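Local coordinates for Lmo0547 protein (Listeria monocytogenes, PDB 4R9N) that probably regulates transcription as a SorC/DeoR-family protein, of which this construct is the putative sugar-binding domain, with a Rossmann-like fold, at residues Asn68-Ile73 against Tyr101-Lys106; Asp77-Pro82 against Lys108-Tyr113. All blocks are in the same frame, centred on the assembly; numbering follows the deposited sequence.

Overall arrangement
Both contacts lie on the same side of the domain, about 17 Å from its centre, and their own centres are about 11 Å apart. Their segments alternate along the chain: helix 61-69, strand 79-82, helix 96-107 and strand 110-111 follow in that order, with 79-82 and 110-111 joined by helix 96-107 in a beta-alpha-beta crossover. Contact 1 holds the end of helix 61-69 and its following loop against the crossover helix; contact 2 pairs the two strands at the sheet edge. They touch through L103 CB, 3.7 Å from I80 CD1, and through K104 NZ, 3.1 Å from S111 OG, a probable hydrogen bond.

Contact 1 of 2, residues Asn68-Ile73 against Tyr101-Lys106; sequences NEFPFI and YDLKKK
The C-terminal end of helix 61-69 leads into an irregular loop that passes along helix 96-107, closing to 4.7 Å between F72 CA and K106 CA. K106 carries the contact. Its chain is extended beyond CG and threads between F70 and F72 toward the helix end, where NZ donates 2.8 Å to F70 O in the carbonyl plane, on a lone pair, with a C=O...N angle of 133°. N68 O lies equally close to NZ, and A67 O accepts a further hydrogen bond, so the ammonium group sits among carbonyls at the C-terminal end of helix 61-69, a setting that should favour its charged form. K106 CG stands over one face of the F72 ring, 4.1 Å from its centroid, a CH-pi contact, while K106 CE approaches F72 CZ. The F70 ring, with CG anti to the backbone N (chi1 -158°), receives L103 CD2 over a face, 3.6 Å from F70 CG, and K106 CD at its edge. F70 also meets F66 and reaches S46 and I49 of helix 30-49, so the loop is wedged between that helix and helix 96-107, while a salt bridge from D102 to R64 ties helices 61-69 and 96-107 together.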
ATOM      1  N   ASN A  68      12.699   6.462  -0.281  1.00 18.54           N
ATOM      2  CA  ASN A  68      13.748   7.414  -0.450  1.00 21.79           C
ATOM      3  C   ASN A  68      14.239   7.853   0.927  1.00 21.66           C
ATOM      4  O   ASN A  68      15.444   8.139   1.078  1.00 20.53           O
ATOM      5  CB  ASN A  68      13.208   8.663  -1.228  1.00 21.84           C
ATOM      6  CG  ASN A  68      12.965   8.381  -2.713  1.00 24.11           C
ATOM      7  OD1 ASN A  68      13.356   7.361  -3.268  1.00 25.21           O
ATOM      8  ND2 ASN A  68      12.290   9.295  -3.350  1.00 27.02           N
ATOM      9  N   GLU A  69      13.297   7.958   1.889  1.00 19.53           N
ATOM     10  CA  GLU A  69      13.643   8.444   3.233  1.00 19.77           C
ATOM     11  C   GLU A  69      14.231   7.350   4.135  1.00 19.15           C
ATOM     12  O   GLU A  69      14.732   7.625   5.245  1.00 19.47           O
ATOM     13  CB  GLU A  69      12.416   9.050   3.925  1.00 21.61           C
ATOM     14  CG  GLU A  69      11.837  10.295   3.239  1.00 23.01           C
ATOM     15  CD  GLU A  69      12.649  11.538   3.483  1.00 27.41           C
ATOM     16  OE1 GLU A  69      13.644  11.529   4.254  1.00 30.24           O
ATOM     17  OE2 GLU A  69      12.267  12.536   2.863  1.00 31.58           O
ATOM     18  N   PHE A  70      14.141   6.105   3.708  1.00 17.97           N
ATOM     19  CA  PHE A  70      14.523   4.977   4.524  1.00 17.35           C
ATOM     20  C   PHE A  70      16.014   4.987   4.866  1.00 20.23           C
ATOM     21  O   PHE A  70      16.865   5.362   4.017  1.00 20.66           O
ATOM     22  CB  PHE A  70      14.105   3.683   3.818  1.00 17.37           C
ATOM     23  CG  PHE A  70      13.965   2.534   4.731  1.00 16.79           C
ATOM     24  CD1 PHE A  70      12.781   2.370   5.449  1.00 18.60           C
ATOM     25  CD2 PHE A  70      15.019   1.649   4.952  1.00 19.13           C
ATOM     26  CE1 PHE A  70      12.657   1.347   6.350  1.00 18.06           C
ATOM     27  CE2 PHE A  70      14.905   0.621   5.862  1.00 18.44           C
ATOM     28  CZ  PHE A  70      13.705   0.448   6.536  1.00 18.23           C
ATOM     29  N   PRO A  71      16.357   4.611   6.107  1.00 22.51           N
ATOM     30  CA  PRO A  71      17.753   4.723   6.539  1.00 24.48           C
ATOM     31  C   PRO A  71      18.624   3.590   6.015  1.00 25.95           C
ATOM     32  O   PRO A  71      18.122   2.584   5.453  1.00 24.87           O
ATOM     33  CB  PRO A  71      17.653   4.668   8.081  1.00 24.37           C
ATOM     34  CG  PRO A  71      16.504   3.723   8.279  1.00 24.70           C
ATOM     35  CD  PRO A  71      15.497   4.280   7.262  1.00 21.84           C
ATOM     36  N   PHE A  72      19.944   3.739   6.174  1.00 23.36           N
ATOM     37  CA  PHE A  72      20.874   2.714   5.701  1.00 26.87           C
ATOM     38  C   PHE A  72      21.322   1.772   6.798  1.00 31.52           C
ATOM     39  O   PHE A  72      22.488   1.625   7.069  1.00 41.04           O
ATOM     40  CB  PHE A  72      22.114   3.359   5.066  1.00 28.21           C
ATOM     41  CG  PHE A  72      21.792   4.171   3.850  1.00 29.02           C
ATOM     42  CD1 PHE A  72      21.238   5.412   3.983  1.00 30.94           C
ATOM     43  CD2 PHE A  72      22.034   3.664   2.589  1.00 33.35           C
ATOM     44  CE1 PHE A  72      20.940   6.163   2.855  1.00 34.20           C
ATOM     45  CE2 PHE A  72      21.714   4.389   1.461  1.00 32.27           C
ATOM     46  CZ  PHE A  72      21.155   5.632   1.614  1.00 30.93           C
ATOM     47  N   ILE A  73      20.402   1.095   7.413  1.00 30.60           N
ATOM     48  CA  ILE A  73      20.705   0.205   8.497  1.00 31.14           C
ATOM     49  C   ILE A  73      20.701  -1.214   7.994  1.00 29.90           C
ATOM     50  O   ILE A  73      19.689  -1.701   7.474  1.00 29.99           O
ATOM     51  CB  ILE A  73      19.649   0.300   9.612  1.00 32.56           C
ATOM     52  CG1 ILE A  73      19.702   1.675  10.275  1.00 36.45           C
ATOM     53  CG2 ILE A  73      19.957  -0.735  10.713  1.00 33.71           C
ATOM     54  CD1 ILE A  73      18.613   1.899  11.336  1.00 35.93           C
ATOM     55  N   TYR A 101      14.078  -3.169  -4.671  1.00 20.09           N
ATOM     56  CA  TYR A 101      15.508  -3.202  -4.908  1.00 22.51           C
ATOM     57  C   TYR A 101      16.208  -2.073  -4.118  1.00 21.40           C
ATOM     58  O   TYR A 101      17.232  -2.299  -3.475  1.00 20.33           O
ATOM     59  CB  TYR A 101      15.814  -3.096  -6.384  1.00 24.23           C
ATOM     60  CG  TYR A 101      17.296  -3.306  -6.651  1.00 30.27           C
ATOM     61  CD1 TYR A 101      18.127  -2.232  -6.876  1.00 34.46           C
ATOM     62  CD2 TYR A 101      17.838  -4.571  -6.656  1.00 35.23           C
ATOM     63  CE1 TYR A 101      19.484  -2.405  -7.079  1.00 39.10           C
ATOM     64  CE2 TYR A 101      19.198  -4.760  -6.895  1.00 39.41           C
ATOM     65  CZ  TYR A 101      20.003  -3.655  -7.084  1.00 40.37           C
ATOM     66  OH  TYR A 101      21.352  -3.772  -7.344  1.00 53.22           O
ATOM     67  N   ASP A 102      15.673  -0.854  -4.187  1.00 21.23           N
ATOM     68  CA  ASP A 102      16.265   0.245  -3.477  1.00 22.88           C
ATOM     69  C   ASP A 102      16.299  -0.001  -1.953  1.00 21.92           C
ATOM     70  O   ASP A 102      17.308   0.387  -1.279  1.00 21.58           O
ATOM     71  CB  ASP A 102      15.571   1.562  -3.785  1.00 25.65           C
ATOM     72  CG  ASP A 102      15.730   2.006  -5.229  1.00 28.66           C
ATOM     73  OD1 ASP A 102      16.675   1.564  -5.935  1.00 29.01           O
ATOM     74  OD2 ASP A 102      14.893   2.834  -5.670  1.00 26.54           O
ATOM     75  N   LEU A 103      15.215  -0.547  -1.377  1.00 19.60           N
ATOM     76  CA  LEU A 103      15.227  -0.936   0.037  1.00 20.42           C
ATOM     77  C   LEU A 103      16.260  -2.052   0.304  1.00 20.93           C
ATOM     78  O   LEU A 103      16.979  -2.011   1.319  1.00 21.49           O
ATOM     79  CB  LEU A 103      13.838  -1.397   0.516  1.00 19.13           C
ATOM     80  CG  LEU A 103      12.787  -0.275   0.600  1.00 19.24           C
ATOM     81  CD1 LEU A 103      11.403  -0.887   0.777  1.00 19.72           C
ATOM     82  CD2 LEU A 103      13.144   0.696   1.717  1.00 21.34           C
ATOM     83  N   LYS A 104      16.421  -2.966  -0.639  1.00 20.53           N
ATOM     84  CA  LYS A 104      17.369  -4.077  -0.464  1.00 22.69           C
ATOM     85  C   LYS A 104      18.791  -3.537  -0.395  1.00 24.08           C
ATOM     86  O   LYS A 104      19.642  -4.041   0.373  1.00 23.43           O
ATOM     87  CB  LYS A 104      17.248  -5.042  -1.629  1.00 27.82           C
ATOM     88  CG  LYS A 104      18.290  -6.155  -1.690  1.00 34.71           C
ATOM     89  CD  LYS A 104      19.102  -6.141  -2.978  1.00 41.87           C
ATOM     90  CE  LYS A 104      19.835  -7.458  -3.257  1.00 49.40           C
ATOM     91  NZ  LYS A 104      18.914  -8.556  -3.688  1.00 54.21           N
ATOM     92  N   LYS A 105      19.080  -2.558  -1.255  1.00 23.81           N
ATOM     93  CA  LYS A 105      20.421  -1.921  -1.257  1.00 26.53           C
ATOM     94  C   LYS A 105      20.707  -1.198   0.082  1.00 25.08           C
ATOM     95  O   LYS A 105      21.858  -1.258   0.613  1.00 24.57           O
ATOM     96  CB  LYS A 105      20.518  -0.893  -2.368  1.00 30.86           C
ATOM     97  CG  LYS A 105      20.674  -1.434  -3.756  1.00 36.70           C
ATOM     98  CD  LYS A 105      20.368  -0.313  -4.740  1.00 43.85           C
ATOM     99  CE  LYS A 105      21.597   0.458  -5.190  1.00 46.77           C
ATOM    100  NZ  LYS A 105      22.005   0.040  -6.555  1.00 51.62           N
ATOM    101  N   LYS A 106      19.685  -0.520   0.625  1.00 21.36           N
ATOM    102  CA  LYS A 106      19.812   0.157   1.943  1.00 22.26           C
ATOM    103  C   LYS A 106      20.037  -0.820   3.115  1.00 25.60           C
ATOM    104  O   LYS A 106      20.768  -0.477   4.066  1.00 26.45           O
ATOM    105  CB  LYS A 106      18.638   1.110   2.229  1.00 20.73           C
ATOM    106  CG  LYS A 106      18.630   2.362   1.339  1.00 21.86           C
ATOM    107  CD  LYS A 106      17.510   3.317   1.608  1.00 22.69           C
ATOM    108  CE  LYS A 106      17.664   4.578   0.763  1.00 24.49           C
ATOM    109  NZ  LYS A 106      16.774   5.642   1.191  1.00 23.58           N
TER

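Contact 2 of 2, residues Asp77-Pro82 against Lys108-Tyr113; sequences DLTIIP and KCHSKY
Two short parallel strands, 79-82 and 110-111, pair in register with T79 beside H110 and I80 beside S111, their CA atoms 4.5 Å apart in each pair. Three backbone bonds run between the two segments in the parallel ladder pattern. H110 N points nearly along the C=O axis of L78 (2.9 Å to O), and K112 N does the same to I80 O; I80 N reaches H110 O at 3.0 Å but from above the carbonyl plane, 38° out of it. S111 CA comes close to I80 O as well, adding a CA-H...O contact to the K112 bond. The tightly packed part lies on the I80 and C109 side. C109 holds SG in the crowded position between its backbone N and carbonyl carbon (chi1 70°), which brings the sulfur 3.6 Å from I80 CD1, while its CB packs 3.9 Å from L78 CB. S111 OG, on the same sheet face as I80, is hydrogen-bonded to K104 of the crossover helix. The face bearing T79 and H110 is looser. T79 OG1 lies 3.6 Å from H110 CB, and the exposed imidazole is joined to D77 through a water held in the ring plane by NE2 and donating to D77 OD1. Farther along, K112 CG lies alongside I81 CD1, both side chains pointing the same way, and the bent lysine ends in a long, weak ion pair with E141. Strand 110-111 forms one edge of the parallel sheet; strand 79-82 bonds on its other side to strand 54-57, with helix 96-107 packed on L78 and P82, and helix 133-143 on I81 and K112.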
ATOM      1  N   ASP A  77      19.560 -10.509   6.890  1.00 27.93           N
ATOM      2  CA  ASP A  77      18.685 -11.668   6.790  1.00 28.81           C
ATOM      3  C   ASP A  77      17.242 -11.400   6.275  1.00 25.28           C
ATOM      4  O   ASP A  77      16.496 -12.312   6.094  1.00 26.42           O
ATOM      5  CB  ASP A  77      18.620 -12.456   8.120  1.00 33.86           C
ATOM      6  CG  ASP A  77      20.004 -13.040   8.546  1.00 42.71           C
ATOM      7  OD1 ASP A  77      20.889 -13.276   7.693  1.00 45.92           O
ATOM      8  OD2 ASP A  77      20.205 -13.264   9.760  1.00 54.73           O
ATOM      9  N   LEU A  78      16.858 -10.150   6.057  1.00 22.93           N
ATOM     10  CA  LEU A  78      15.524  -9.841   5.597  1.00 22.13           C
ATOM     11  C   LEU A  78      15.330 -10.296   4.162  1.00 21.24           C
ATOM     12  O   LEU A  78      16.279 -10.240   3.394  1.00 23.17           O
ATOM     13  CB  LEU A  78      15.307  -8.316   5.661  1.00 21.30           C
ATOM     14  CG  LEU A  78      13.897  -7.789   5.294  1.00 20.88           C
ATOM     15  CD1 LEU A  78      12.825  -8.248   6.251  1.00 20.52           C
ATOM     16  CD2 LEU A  78      13.871  -6.265   5.335  1.00 21.90           C
ATOM     17  N   THR A  79      14.138 -10.740   3.785  1.00 20.78           N
ATOM     18  CA  THR A  79      13.767 -10.844   2.366  1.00 20.38           C
ATOM     19  C   THR A  79      12.603  -9.916   2.069  1.00 19.63           C
ATOM     20  O   THR A  79      11.595  -9.973   2.757  1.00 17.82           O
ATOM     21  CB  THR A  79      13.407 -12.296   2.008  1.00 24.03           C
ATOM     22  OG1 THR A  79      14.553 -13.097   2.317  1.00 25.12           O
ATOM     23  CG2 THR A  79      13.093 -12.475   0.546  1.00 25.08           C
ATOM     24  N   ILE A  80      12.783  -9.046   1.075  1.00 17.50           N
ATOM     25  CA  ILE A  80      11.752  -8.078   0.612  1.00 17.39           C
ATOM     26  C   ILE A  80      11.116  -8.596  -0.676  1.00 17.67           C
ATOM     27  O   ILE A  80      11.848  -9.002  -1.614  1.00 18.20           O
ATOM     28  CB  ILE A  80      12.404  -6.705   0.342  1.00 19.28           C
ATOM     29  CG1 ILE A  80      13.170  -6.258   1.555  1.00 20.52           C
ATOM     30  CG2 ILE A  80      11.342  -5.641   0.012  1.00 20.86           C
ATOM     31  CD1 ILE A  80      13.939  -4.977   1.279  1.00 24.90           C
ATOM     32  N   ILE A  81       9.789  -8.585  -0.708  1.00 16.79           N
ATOM     33  CA  ILE A  81       8.994  -9.171  -1.781  1.00 18.20           C
ATOM     34  C   ILE A  81       8.021  -8.115  -2.338  1.00 15.86           C
ATOM     35  O   ILE A  81       7.209  -7.549  -1.593  1.00 14.85           O
ATOM     36  CB  ILE A  81       8.099 -10.313  -1.266  1.00 18.90           C
ATOM     37  CG1 ILE A  81       8.873 -11.288  -0.382  1.00 21.44           C
ATOM     38  CG2 ILE A  81       7.354 -11.010  -2.411  1.00 21.90           C
ATOM     39  CD1 ILE A  81       9.791 -12.176  -1.146  1.00 23.90           C
ATOM     40  N   PRO A  82       8.031  -7.910  -3.665  1.00 15.50           N
ATOM     41  CA  PRO A  82       7.046  -6.985  -4.270  1.00 15.50           C
ATOM     42  C   PRO A  82       5.691  -7.676  -4.305  1.00 15.19           C
ATOM     43  O   PRO A  82       5.622  -8.924  -4.544  1.00 14.21           O
ATOM     44  CB  PRO A  82       7.622  -6.751  -5.704  1.00 17.20           C
ATOM     45  CG  PRO A  82       8.469  -7.888  -5.950  1.00 18.60           C
ATOM     46  CD  PRO A  82       9.018  -8.379  -4.638  1.00 17.16           C
ATOM     47  N   LYS A 108      21.122  -4.076   2.783  1.00 24.52           N
ATOM     48  CA  LYS A 108      22.013  -5.134   2.292  1.00 28.61           C
ATOM     49  C   LYS A 108      21.434  -6.523   2.457  1.00 27.74           C
ATOM     50  O   LYS A 108      22.099  -7.452   2.919  1.00 26.20           O
ATOM     51  CB  LYS A 108      23.373  -5.029   3.006  1.00 34.79           C
ATOM     52  CG  LYS A 108      24.079  -3.723   2.768  1.00 37.55           C
ATOM     53  CD  LYS A 108      25.448  -3.738   3.449  1.00 44.43           C
ATOM     54  CE  LYS A 108      26.243  -2.468   3.162  1.00 47.77           C
ATOM     55  NZ  LYS A 108      26.465  -2.298   1.695  1.00 49.77           N
ATOM     56  N   CYS A 109      20.177  -6.677   2.055  1.00 26.10           N
ATOM     57  CA  CYS A 109      19.393  -7.899   2.359  1.00 24.55           C
ATOM     58  C   CYS A 109      19.011  -8.670   1.089  1.00 25.55           C
ATOM     59  O   CYS A 109      19.640  -8.481   0.046  1.00 25.62           O
ATOM     60  CB  CYS A 109      18.193  -7.486   3.241  1.00 23.25           C
ATOM     61  SG  CYS A 109      16.952  -6.522   2.377  1.00 22.71           S
ATOM     62  N   HIS A 110      18.065  -9.584   1.174  1.00 24.54           N
ATOM     63  CA  HIS A 110      17.601 -10.338   0.003  1.00 25.89           C
ATOM     64  C   HIS A 110      16.323  -9.674  -0.565  1.00 23.58           C
ATOM     65  O   HIS A 110      15.589  -8.956   0.140  1.00 20.83           O
ATOM     66  CB  HIS A 110      17.317 -11.771   0.381  1.00 28.91           C
ATOM     67  CG  HIS A 110      18.412 -12.406   1.185  1.00 34.96           C
ATOM     68  ND1 HIS A 110      19.612 -12.805   0.625  1.00 39.16           N
ATOM     69  CD2 HIS A 110      18.486 -12.695   2.505  1.00 36.07           C
ATOM     70  CE1 HIS A 110      20.381 -13.316   1.574  1.00 43.53           C
ATOM     71  NE2 HIS A 110      19.722 -13.262   2.721  1.00 44.12           N
ATOM     72  N   SER A 111      16.056  -9.921  -1.834  1.00 24.24           N
ATOM     73  CA  SER A 111      14.779  -9.441  -2.464  1.00 23.63           C
ATOM     74  C   SER A 111      14.423 -10.355  -3.581  1.00 23.98           C
ATOM     75  O   SER A 111      15.316 -11.097  -4.093  1.00 25.77           O
ATOM     76  CB  SER A 111      14.932  -7.997  -2.987  1.00 26.26           C
ATOM     77  OG  SER A 111      15.940  -7.924  -3.978  1.00 30.53           O
ATOM     78  N   LYS A 112      13.152 -10.368  -3.941  1.00 22.07           N
ATOM     79  CA  LYS A 112      12.694 -11.104  -5.079  1.00 22.84           C
ATOM     80  C   LYS A 112      12.161 -10.105  -6.084  1.00 22.73           C
ATOM     81  O   LYS A 112      11.881  -8.987  -5.759  1.00 19.11           O
ATOM     82  CB  LYS A 112      11.614 -12.135  -4.669  1.00 27.08           C
ATOM     83  CG  LYS A 112      12.140 -13.269  -3.767  1.00 32.36           C
ATOM     84  CD  LYS A 112      13.299 -14.003  -4.448  1.00 39.32           C
ATOM     85  CE  LYS A 112      13.435 -15.455  -4.006  1.00 45.49           C
ATOM     86  NZ  LYS A 112      13.431 -15.485  -2.525  1.00 47.84           N
ATOM     87  N   TYR A 113      12.079 -10.512  -7.340  1.00 22.87           N
ATOM     88  CA  TYR A 113      11.595  -9.655  -8.446  0.60 24.63           C
ATOM     89  C   TYR A 113      10.334 -10.315  -8.967  1.00 25.33           C
ATOM     90  O   TYR A 113      10.310 -11.538  -9.101  1.00 24.33           O
ATOM     91  CB  TYR A 113      12.671  -9.628  -9.553  0.60 27.74           C
ATOM     92  CG  TYR A 113      12.534  -8.497 -10.560  0.60 29.26           C
ATOM     93  CD1 TYR A 113      13.009  -7.222 -10.274  0.60 29.92           C
ATOM     94  CD2 TYR A 113      11.945  -8.716 -11.833  0.60 31.28           C
ATOM     95  CE1 TYR A 113      12.895  -6.199 -11.220  0.60 30.86           C
ATOM     96  CE2 TYR A 113      11.812  -7.690 -12.755  0.60 28.48           C
ATOM     97  CZ  TYR A 113      12.289  -6.437 -12.413  0.60 28.37           C
ATOM     98  OH  TYR A 113      12.113  -5.400 -13.238  0.60 27.69           O
TER
HETATM   99  O   HOH W   1      20.656 -14.187   5.151  1.00 45.25           O